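Side-chain contacts in CRISPR system Cmr subunit Cmr5 (Thermus thermophilus HB8, PDB 2ZOP), which probably serves as a subunit of the Cmr ribonucleoprotein complex, part of the CRISPR defence against viruses and other mobile genetic elements: residues 33-36 with 37-41; 52-56 with 57-61; 91-94 with 95-99. All coordinates share one frame; numbering follows the deposited sequence.

Interaction 1. Residues 33-36 with 37-41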
ATOM      1  N   LEU A  33      -9.537   1.790  17.671  1.00 16.46           N
ATOM      2  CA  LEU A  33      -8.188   2.328  17.492  1.00 18.74           C
ATOM      3  C   LEU A  33      -7.373   1.587  16.433  1.00 17.49           C
ATOM      4  O   LEU A  33      -6.506   2.166  15.795  1.00 17.58           O
ATOM      5  CB  LEU A  33      -7.418   2.319  18.822  1.00 22.83           C
ATOM      6  CG  LEU A  33      -7.993   3.175  19.960  1.00 28.74           C
ATOM      7  CD1 LEU A  33      -6.967   3.304  21.079  1.00 31.79           C
ATOM      8  CD2 LEU A  33      -8.360   4.544  19.437  1.00 31.85           C
ATOM      9  N   LYS A  34      -7.671   0.309  16.244  1.00 15.52           N
ATOM     10  CA  LYS A  34      -6.962  -0.515  15.280  1.00 15.76           C
ATOM     11  C   LYS A  34      -7.485  -0.423  13.841  1.00 16.63           C
ATOM     12  O   LYS A  34      -6.707  -0.510  12.889  1.00 15.57           O
ATOM     13  CB  LYS A  34      -6.998  -1.982  15.747  1.00 20.01           C
ATOM     14  CG  LYS A  34      -6.445  -3.006  14.746  1.00 23.74           C
ATOM     15  CD  LYS A  34      -4.953  -2.822  14.514  1.00 24.79           C
ATOM     16  CE  LYS A  34      -4.138  -3.262  15.725  1.00 25.38           C
ATOM     17  NZ  LYS A  34      -2.689  -2.999  15.536  1.00 23.24           N
ATOM     18  N   LEU A  35      -8.790  -0.222  13.676  1.00 16.64           N
ATOM     19  CA  LEU A  35      -9.364  -0.192  12.338  1.00 16.76           C
ATOM     20  C   LEU A  35      -8.737   0.752  11.302  1.00 15.72           C
ATOM     21  O   LEU A  35      -8.441   0.329  10.183  1.00 12.56           O
ATOM     22  CB  LEU A  35     -10.871   0.048  12.406  1.00 13.41           C
ATOM     23  CG  LEU A  35     -11.582  -0.101  11.056  1.00 17.38           C
ATOM     24  CD1 LEU A  35     -11.259  -1.468  10.445  1.00 11.02           C
ATOM     25  CD2 LEU A  35     -13.098   0.072  11.251  1.00 14.93           C
ATOM     26  N   PRO A  36      -8.519   2.026  11.652  1.00 16.89           N
ATOM     27  CA  PRO A  36      -7.922   2.899  10.635  1.00 16.49           C
ATOM     28  C   PRO A  36      -6.617   2.315  10.105  1.00 17.39           C
ATOM     29  O   PRO A  36      -6.356   2.339   8.901  1.00 17.36           O
ATOM     30  CB  PRO A  36      -7.715   4.216  11.388  1.00 18.93           C
ATOM     31  CG  PRO A  36      -8.866   4.213  12.369  1.00 16.46           C
ATOM     32  CD  PRO A  36      -8.811   2.782  12.885  1.00 16.45           C
ATOM     33  N   VAL A  37      -5.814   1.779  11.018  1.00 17.30           N
ATOM     34  CA  VAL A  37      -4.532   1.181  10.668  1.00 21.43           C
ATOM     35  C   VAL A  37      -4.711   0.014   9.691  1.00 21.78           C
ATOM     36  O   VAL A  37      -3.993  -0.086   8.691  1.00 18.55           O
ATOM     37  CB  VAL A  37      -3.793   0.689  11.944  1.00 23.39           C
ATOM     38  CG1 VAL A  37      -2.545  -0.076  11.577  1.00 26.54           C
ATOM     39  CG2 VAL A  37      -3.446   1.879  12.823  1.00 28.05           C
ATOM     40  N   LEU A  38      -5.661  -0.870   9.974  1.00 17.86           N
ATOM     41  CA  LEU A  38      -5.892  -2.004   9.082  1.00 19.40           C
ATOM     42  C   LEU A  38      -6.361  -1.563   7.702  1.00 15.63           C
ATOM     43  O   LEU A  38      -5.948  -2.132   6.695  1.00 16.71           O
ATOM     44  CB  LEU A  38      -6.926  -2.963   9.668  1.00 16.69           C
ATOM     45  CG  LEU A  38      -6.524  -3.670  10.956  1.00 17.95           C
ATOM     46  CD1 LEU A  38      -7.646  -4.616  11.359  1.00 19.19           C
ATOM     47  CD2 LEU A  38      -5.215  -4.444  10.744  1.00 16.75           C
ATOM     48  N   VAL A  39      -7.236  -0.568   7.645  1.00 15.89           N
ATOM     49  CA  VAL A  39      -7.719  -0.104   6.347  1.00 15.75           C
ATOM     50  C   VAL A  39      -6.545   0.431   5.527  1.00 16.95           C
ATOM     51  O   VAL A  39      -6.410   0.104   4.349  1.00 17.33           O
ATOM     52  CB  VAL A  39      -8.816   0.997   6.499  1.00 14.48           C
ATOM     53  CG1 VAL A  39      -9.150   1.602   5.147  1.00 18.73           C
ATOM     54  CG2 VAL A  39     -10.096   0.374   7.105  1.00 13.95           C
ATOM     55  N   ARG A  40      -5.685   1.232   6.152  1.00 17.01           N
ATOM     56  CA  ARG A  40      -4.528   1.797   5.454  1.00 18.86           C
ATOM     57  C   ARG A  40      -3.490   0.766   5.017  1.00 19.77           C
ATOM     58  O   ARG A  40      -3.034   0.781   3.882  1.00 20.06           O
ATOM     59  CB  ARG A  40      -3.819   2.839   6.332  1.00 23.65           C
ATOM     60  CG  ARG A  40      -4.501   4.200   6.418  1.00 24.51           C
ATOM     61  CD  ARG A  40      -3.541   5.233   6.994  1.00 31.08           C
ATOM     62  NE  ARG A  40      -3.142   4.905   8.360  1.00 35.10           N
ATOM     63  CZ  ARG A  40      -3.880   5.180   9.431  1.00 33.74           C
ATOM     64  NH1 ARG A  40      -5.047   5.793   9.287  1.00 37.33           N
ATOM     65  NH2 ARG A  40      -3.460   4.833  10.642  1.00 38.12           N
ATOM     66  N   GLN A  41      -3.124  -0.132   5.922  1.00 19.87           N
ATOM     67  CA  GLN A  41      -2.096  -1.125   5.632  1.00 21.62           C
ATOM     68  C   GLN A  41      -2.557  -2.401   4.933  1.00 22.26           C
ATOM     69  O   GLN A  41      -1.841  -2.938   4.094  1.00 20.90           O
ATOM     70  CB  GLN A  41      -1.371  -1.491   6.931  1.00 22.35           C
ATOM     71  CG  GLN A  41      -0.996  -0.286   7.790  1.00 27.82           C
ATOM     72  CD  GLN A  41      -0.031  -0.628   8.922  1.00 34.51           C
ATOM     73  OE1 GLN A  41      -0.107  -1.703   9.516  1.00 34.95           O
ATOM     74  NE2 GLN A  41       0.869   0.299   9.233  1.00 34.07           N
TER

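Interaction 2. Residues 52-56 with 57-61. With SO4 (sulfate ion), chain G.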
ATOM      1  N   ASP A  52     -15.215  -8.741  10.707  1.00 17.62           N
ATOM      2  CA  ASP A  52     -16.292  -9.726  10.631  1.00 20.50           C
ATOM      3  C   ASP A  52     -15.933 -11.090  11.193  1.00 20.65           C
ATOM      4  O   ASP A  52     -16.811 -11.844  11.594  1.00 20.78           O
ATOM      5  CB  ASP A  52     -16.751  -9.912   9.188  1.00 25.58           C
ATOM      6  CG  ASP A  52     -17.726 -11.080   9.034  1.00 33.42           C
ATOM      7  OD1 ASP A  52     -18.778 -11.079   9.713  1.00 33.82           O
ATOM      8  OD2 ASP A  52     -17.437 -11.999   8.240  1.00 35.90           O
ATOM      9  N   SER A  53     -14.647 -11.417  11.226  1.00 17.86           N
ATOM     10  CA  SER A  53     -14.254 -12.720  11.725  1.00 16.79           C
ATOM     11  C   SER A  53     -13.882 -12.700  13.194  1.00 16.17           C
ATOM     12  O   SER A  53     -13.423 -13.702  13.728  1.00 16.04           O
ATOM     13  CB  SER A  53     -13.104 -13.298  10.886  1.00 18.97           C
ATOM     14  OG  SER A  53     -11.984 -12.433  10.876  1.00 16.77           O
ATOM     15  N   ARG A  54     -14.080 -11.563  13.854  1.00 14.28           N
ATOM     16  CA  ARG A  54     -13.765 -11.484  15.270  1.00 19.97           C
ATOM     17  C   ARG A  54     -14.811 -12.277  16.059  1.00 22.29           C
ATOM     18  O   ARG A  54     -15.984 -12.329  15.678  1.00 23.07           O
ATOM     19  CB  ARG A  54     -13.737 -10.029  15.744  1.00 21.57           C
ATOM     20  CG  ARG A  54     -12.544  -9.190  15.219  1.00 19.69           C
ATOM     21  CD  ARG A  54     -11.213  -9.937  15.346  1.00 23.65           C
ATOM     22  NE  ARG A  54     -10.910 -10.711  14.139  1.00 19.84           N
ATOM     23  CZ  ARG A  54     -10.037 -11.711  14.090  1.00 23.89           C
ATOM     24  NH1 ARG A  54      -9.373 -12.069  15.184  1.00 17.80           N
ATOM     25  NH2 ARG A  54      -9.830 -12.356  12.948  1.00 18.13           N
ATOM     26  N   GLY A  55     -14.375 -12.905  17.148  1.00 21.29           N
ATOM     27  CA  GLY A  55     -15.285 -13.693  17.955  1.00 22.62           C
ATOM     28  C   GLY A  55     -15.903 -12.929  19.105  1.00 24.35           C
ATOM     29  O   GLY A  55     -16.949 -13.322  19.620  1.00 26.39           O
ATOM     30  N   LYS A  56     -15.269 -11.837  19.524  1.00 23.18           N
ATOM     31  CA  LYS A  56     -15.813 -11.063  20.630  1.00 22.21           C
ATOM     32  C   LYS A  56     -16.853 -10.085  20.096  1.00 23.68           C
ATOM     33  O   LYS A  56     -16.613  -9.363  19.117  1.00 17.29           O
ATOM     34  CB  LYS A  56     -14.700 -10.320  21.373  1.00 22.54           C
ATOM     35  CG  LYS A  56     -13.793 -11.235  22.213  1.00 25.12           C
ATOM     36  CD  LYS A  56     -12.807 -10.428  23.056  1.00 27.77           C
ATOM     37  CE  LYS A  56     -11.942 -11.327  23.949  1.00 33.49           C
ATOM     38  NZ  LYS A  56     -10.975 -12.156  23.173  1.00 34.13           N
ATOM     39  N   GLU A  57     -18.014 -10.090  20.743  1.00 21.62           N
ATOM     40  CA  GLU A  57     -19.128  -9.238  20.357  1.00 24.28           C
ATOM     41  C   GLU A  57     -18.772  -7.760  20.238  1.00 20.11           C
ATOM     42  O   GLU A  57     -19.162  -7.121  19.275  1.00 15.92           O
ATOM     43  CB  GLU A  57     -20.286  -9.404  21.347  1.00 28.59           C
ATOM     44  CG  GLU A  57     -21.661  -9.204  20.722  1.00 37.14           C
ATOM     45  CD  GLU A  57     -21.886  -7.792  20.211  1.00 42.19           C
ATOM     46  OE1 GLU A  57     -21.875  -6.861  21.045  1.00 45.35           O
ATOM     47  OE2 GLU A  57     -22.072  -7.612  18.982  1.00 42.67           O
ATOM     48  N   ALA A  58     -18.032  -7.222  21.209  1.00 18.94           N
ATOM     49  CA  ALA A  58     -17.662  -5.811  21.184  1.00 19.59           C
ATOM     50  C   ALA A  58     -16.811  -5.420  19.973  1.00 20.53           C
ATOM     51  O   ALA A  58     -16.894  -4.287  19.494  1.00 20.42           O
ATOM     52  CB  ALA A  58     -16.932  -5.438  22.484  1.00 22.28           C
ATOM     53  N   HIS A  59     -15.995  -6.350  19.482  1.00 17.24           N
ATOM     54  CA  HIS A  59     -15.142  -6.084  18.325  1.00 17.61           C
ATOM     55  C   HIS A  59     -15.991  -5.987  17.053  1.00 19.22           C
ATOM     56  O   HIS A  59     -15.811  -5.079  16.234  1.00 17.53           O
ATOM     57  CB  HIS A  59     -14.101  -7.195  18.176  1.00 21.63           C
ATOM     58  CG  HIS A  59     -13.012  -7.158  19.209  1.00 18.71           C
ATOM     59  ND1 HIS A  59     -12.190  -8.236  19.458  1.00 19.95           N
ATOM     60  CD2 HIS A  59     -12.571  -6.159  20.009  1.00 18.38           C
ATOM     61  CE1 HIS A  59     -11.289  -7.902  20.363  1.00 18.40           C
ATOM     62  NE2 HIS A  59     -11.497  -6.647  20.713  1.00 22.71           N
ATOM     63  N   LYS A  60     -16.920  -6.926  16.908  1.00 17.56           N
ATOM     64  CA  LYS A  60     -17.823  -6.979  15.766  1.00 21.05           C
ATOM     65  C   LYS A  60     -18.760  -5.769  15.781  1.00 20.97           C
ATOM     66  O   LYS A  60     -19.089  -5.216  14.732  1.00 19.17           O
ATOM     67  CB  LYS A  60     -18.635  -8.278  15.820  1.00 20.53           C
ATOM     68  CG  LYS A  60     -19.572  -8.516  14.644  1.00 27.82           C
ATOM     69  CD  LYS A  60     -18.808  -8.607  13.321  1.00 28.48           C
ATOM     70  CE  LYS A  60     -19.650  -9.254  12.224  1.00 31.60           C
ATOM     71  NZ  LYS A  60     -19.825 -10.720  12.453  1.00 27.79           N
ATOM     72  N   ALA A  61     -19.176  -5.356  16.977  1.00 18.88           N
ATOM     73  CA  ALA A  61     -20.084  -4.219  17.128  1.00 21.24           C
ATOM     74  C   ALA A  61     -19.506  -2.952  16.496  1.00 20.66           C
ATOM     75  O   ALA A  61     -20.233  -2.172  15.873  1.00 16.37           O
ATOM     76  CB  ALA A  61     -20.392  -3.981  18.611  1.00 20.37           C
TER
HETATM   77  S   SO4 G 302     -11.377 -11.835  18.850  1.00 28.44           S
HETATM   78  O1  SO4 G 302     -10.148 -11.031  18.719  1.00 28.79           O
HETATM   79  O2  SO4 G 302     -12.566 -10.953  18.918  1.00 28.73           O
HETATM   80  O3  SO4 G 302     -11.507 -12.708  17.667  1.00 28.46           O
HETATM   81  O4  SO4 G 302     -11.292 -12.642  20.082  1.00 29.50           O

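Interaction 3. Residues 91-94 with 95-99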
ATOM      1  N   LEU A  91     -12.133   2.761  -4.176  1.00 19.63           N
ATOM      2  CA  LEU A  91     -11.208   3.714  -3.578  1.00 18.90           C
ATOM      3  C   LEU A  91     -11.983   4.794  -2.835  1.00 17.67           C
ATOM      4  O   LEU A  91     -11.555   5.252  -1.778  1.00 15.79           O
ATOM      5  CB  LEU A  91     -10.314   4.333  -4.648  1.00 19.96           C
ATOM      6  CG  LEU A  91      -9.351   3.336  -5.297  1.00 23.70           C
ATOM      7  CD1 LEU A  91      -8.653   3.981  -6.478  1.00 23.21           C
ATOM      8  CD2 LEU A  91      -8.339   2.872  -4.270  1.00 24.09           C
ATOM      9  N   ARG A  92     -13.123   5.193  -3.396  1.00 17.09           N
ATOM     10  CA  ARG A  92     -13.974   6.197  -2.769  1.00 17.88           C
ATOM     11  C   ARG A  92     -14.551   5.624  -1.476  1.00 16.60           C
ATOM     12  O   ARG A  92     -14.587   6.301  -0.445  1.00 15.93           O
ATOM     13  CB  ARG A  92     -15.124   6.593  -3.700  1.00 20.99           C
ATOM     14  CG  ARG A  92     -16.153   7.503  -3.030  1.00 29.11           C
ATOM     15  CD  ARG A  92     -17.023   8.244  -4.038  1.00 32.84           C
ATOM     16  NE  ARG A  92     -17.882   7.356  -4.819  1.00 40.40           N
ATOM     17  CZ  ARG A  92     -17.810   7.224  -6.141  1.00 41.35           C
ATOM     18  NH1 ARG A  92     -16.913   7.920  -6.831  1.00 42.69           N
ATOM     19  NH2 ARG A  92     -18.642   6.410  -6.776  1.00 43.79           N
ATOM     20  N   LEU A  93     -15.010   4.378  -1.534  1.00 16.33           N
ATOM     21  CA  LEU A  93     -15.575   3.738  -0.351  1.00 17.07           C
ATOM     22  C   LEU A  93     -14.496   3.653   0.719  1.00 18.51           C
ATOM     23  O   LEU A  93     -14.753   3.863   1.910  1.00 15.46           O
ATOM     24  CB  LEU A  93     -16.085   2.339  -0.685  1.00 17.48           C
ATOM     25  CG  LEU A  93     -16.749   1.603   0.478  1.00 17.76           C
ATOM     26  CD1 LEU A  93     -17.947   2.406   0.974  1.00 22.25           C
ATOM     27  CD2 LEU A  93     -17.170   0.200   0.022  1.00 17.33           C
ATOM     28  N   THR A  94     -13.279   3.346   0.282  1.00 18.18           N
ATOM     29  CA  THR A  94     -12.154   3.252   1.196  1.00 18.85           C
ATOM     30  C   THR A  94     -11.992   4.582   1.950  1.00 18.39           C
ATOM     31  O   THR A  94     -11.868   4.596   3.173  1.00 18.46           O
ATOM     32  CB  THR A  94     -10.851   2.915   0.429  1.00 18.14           C
ATOM     33  OG1 THR A  94     -10.919   1.563  -0.061  1.00 16.73           O
ATOM     34  CG2 THR A  94      -9.628   3.080   1.337  1.00 14.99           C
ATOM     35  N   ARG A  95     -12.004   5.695   1.221  1.00 16.46           N
ATOM     36  CA  ARG A  95     -11.852   7.013   1.843  1.00 19.73           C
ATOM     37  C   ARG A  95     -12.925   7.291   2.883  1.00 18.04           C
ATOM     38  O   ARG A  95     -12.637   7.823   3.948  1.00 18.16           O
ATOM     39  CB  ARG A  95     -11.912   8.129   0.798  1.00 23.22           C
ATOM     40  CG  ARG A  95     -10.763   8.161  -0.188  1.00 30.80           C
ATOM     41  CD  ARG A  95     -10.708   9.527  -0.872  1.00 33.93           C
ATOM     42  NE  ARG A  95     -11.940   9.848  -1.594  1.00 30.51           N
ATOM     43  CZ  ARG A  95     -12.165   9.552  -2.873  1.00 36.16           C
ATOM     44  NH1 ARG A  95     -11.243   8.926  -3.590  1.00 35.40           N
ATOM     45  NH2 ARG A  95     -13.313   9.890  -3.441  1.00 37.12           N
ATOM     46  N   GLU A  96     -14.163   6.948   2.546  1.00 18.15           N
ATOM     47  CA  GLU A  96     -15.314   7.153   3.427  1.00 20.80           C
ATOM     48  C   GLU A  96     -15.228   6.315   4.699  1.00 17.14           C
ATOM     49  O   GLU A  96     -15.419   6.820   5.801  1.00 18.55           O
ATOM     50  CB  GLU A  96     -16.601   6.836   2.654  1.00 22.97           C
ATOM     51  CG  GLU A  96     -16.870   7.842   1.542  1.00 25.92           C
ATOM     52  CD  GLU A  96     -18.007   7.442   0.618  1.00 32.08           C
ATOM     53  OE1 GLU A  96     -18.409   8.276  -0.226  1.00 32.86           O
ATOM     54  OE2 GLU A  96     -18.493   6.300   0.723  1.00 33.38           O
ATOM     55  N   VAL A  97     -14.929   5.034   4.549  1.00 17.50           N
ATOM     56  CA  VAL A  97     -14.806   4.152   5.700  1.00 15.96           C
ATOM     57  C   VAL A  97     -13.652   4.632   6.588  1.00 17.88           C
ATOM     58  O   VAL A  97     -13.786   4.698   7.811  1.00 15.45           O
ATOM     59  CB  VAL A  97     -14.585   2.691   5.235  1.00 18.89           C
ATOM     60  CG1 VAL A  97     -14.224   1.797   6.404  1.00 13.14           C
ATOM     61  CG2 VAL A  97     -15.860   2.183   4.565  1.00 13.25           C
ATOM     62  N   LEU A  98     -12.530   4.999   5.975  1.00 19.00           N
ATOM     63  CA  LEU A  98     -11.381   5.480   6.747  1.00 18.72           C
ATOM     64  C   LEU A  98     -11.751   6.751   7.526  1.00 18.98           C
ATOM     65  O   LEU A  98     -11.390   6.896   8.694  1.00 20.04           O
ATOM     66  CB  LEU A  98     -10.185   5.755   5.821  1.00 17.92           C
ATOM     67  CG  LEU A  98      -8.885   6.241   6.475  1.00 21.71           C
ATOM     68  CD1 LEU A  98      -8.450   5.238   7.526  1.00 24.25           C
ATOM     69  CD2 LEU A  98      -7.788   6.412   5.423  1.00 24.23           C
ATOM     70  N   ALA A  99     -12.479   7.667   6.892  1.00 17.33           N
ATOM     71  CA  ALA A  99     -12.882   8.901   7.579  1.00 17.89           C
ATOM     72  C   ALA A  99     -13.819   8.605   8.756  1.00 16.80           C
ATOM     73  O   ALA A  99     -13.659   9.172   9.837  1.00 14.56           O
ATOM     74  CB  ALA A  99     -13.565   9.854   6.607  1.00 20.08           C
TER

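Interaction 1. Residues 33-36 with 37-41
Leu38, Val39 and Arg40 each donate a backbone N-H to the carbonyl four residues back, on Lys34, Leu35 and Pro36, so helix 25-42 runs on through this turn even though Pro36 has no N-H for the preceding one and kinks it. Of the three bonds, Val39 N to Leu35 O is 2.9 Å long and nearly straight (167° at the hydrogen). Beside it the two apolar chains cross: Leu35 swings CG back beside its own carbonyl carbon (chi1 -172°), and the CD1 branch meets Val39 CG2 at 4.0 Å. One residue earlier the aliphatic part of Lys34 curves, bent at chi2 and chi3, and lays CG against Leu38 CG, 3.8 Å away. Arg40 reaches back over the proline. One face of its guanidinium looks onto Pro36 O, 3.7 Å from the plane and toward the rim; NH1 comes within 3.7 Å of Pro36 CB. The same NH1 makes a salt bridge to Glu102 of helix 87-111, which probably helps fix the rotation of the group. Pro36 in turn rests on Ala101 and Glu102, while Leu35 faces Ala47, Leu62 and Leu66, and Leu38 packs on Leu91 of the second subunit. This is a proline-kinked amphipathic helix within an all-alpha bundle, its apolar side packed on helices 44-52, 57-69 and 87-111.

Interaction 2. Residues 52-56 with 57-61
His59 and the backbone of Gly55 and Lys56 close round a sulfate ion, probably from the crystallisation liquor, and this is the tight part of the contact. Sulfate O2 is gripped by His59 ND1 at 2.8 Å, with the anion at the edge of the ring and its sulfur in the ring plane, and by Lys56 N at 2.9 Å; a weak bond from Gly55 N adds to these. Gly55 N points more squarely at O3, 2.9 Å away and close to straight (172°). The site sits on the short loop joining helices 44-52 and 57-69, with Lys56 at the N-cap of the second; its carbonyl takes only weak bonds from His59 N and Lys60 N. Arg54 NH1 is 3.3 Å from O3, but NE is tied to the carbonyl of Phe50, whose ring the guanidinium also meets as a cation-pi pair. A second grip is partly covered by Leu75: Lys60 runs alongside Asp52, pointing the same way, and NZ comes to OD1 at 3.0 Å in a salt bridge, from the anti side and 27° out of the carboxylate plane, with a weak bond to the Asp52 carbonyl as well. The solvent side belongs to exposed Lys56, which curls at its end to bring NZ to O4 at 3.1 Å, and to Glu57, which points away and touches Lys56 C through CB.

Interaction 3. Residues 91-94 with 95-99
Leu93 O takes the N-H of Val97 at 2.9 Å in an almost straight bond (172°), one of the two shortest in this run of helix. The same oxygen is covered by the valine side chain: CG2 stands beside its own backbone N and drops onto Leu93 O at 3.3 Å. Leu93, with CG turned back beside its carbonyl carbon (chi1 -178°), sends CD1 toward the same methyl, the two chains crossing aslant. These branches belong to the buried side of helix 87-111, where Leu93 and Val97 meet Leu44 of helix 44-52 and Leu78 of helix 75-84: one long helix with an apolar stripe turned to its neighbours and a charged outer side. Thr94 lies beside this stripe; its OG1 bonds back to Tyr90 O within the helix. On the charged side, Arg95 folds back along the helix, bent at chi3, and spreads one face of its guanidinium over Arg92 CA, which lies 3.7 Å from the plane and toward its rim; NH2 comes to 3.7 Å from Arg92 CG. The two guanidinium planes are turned 65° apart, and the like-charged nitrogens Arg92 NH1 and Arg95 NH2 stay 5.3 Å from each other. Glu96, extended beyond CG, runs alongside Arg92 with OE1 3.7 Å from Arg92 CG. Its charge is met by Arg4 in a salt bridge, while Arg92 NE remains 4.7 Å from OE1. Towards the third subunit, Arg95 packs on Lys34 of that chain.

Interactions 1 and 3 sit on neighbouring helices and touch directly: Leu98 CD1 packs on Pro36 O at 3.8 Å and lies 3.9 Å from Arg40 NH1, while Thr94 CG2 meets Val39 CG1 at 4.1 Å. Residues of both also line the subunit interfaces of the homotrimer, where the same Leu38-Leu91 pairing is used with each of the two neighbouring subunits. Interaction 2, with the sulfate, stands apart at the surface. Its centre is 15 Å from that of interaction 1, with nearest atoms about 7 Å apart, and 21 Å from that of interaction 3, across the chain's centre. Helix 25-42 bridges the gap through Met31, which touches His59.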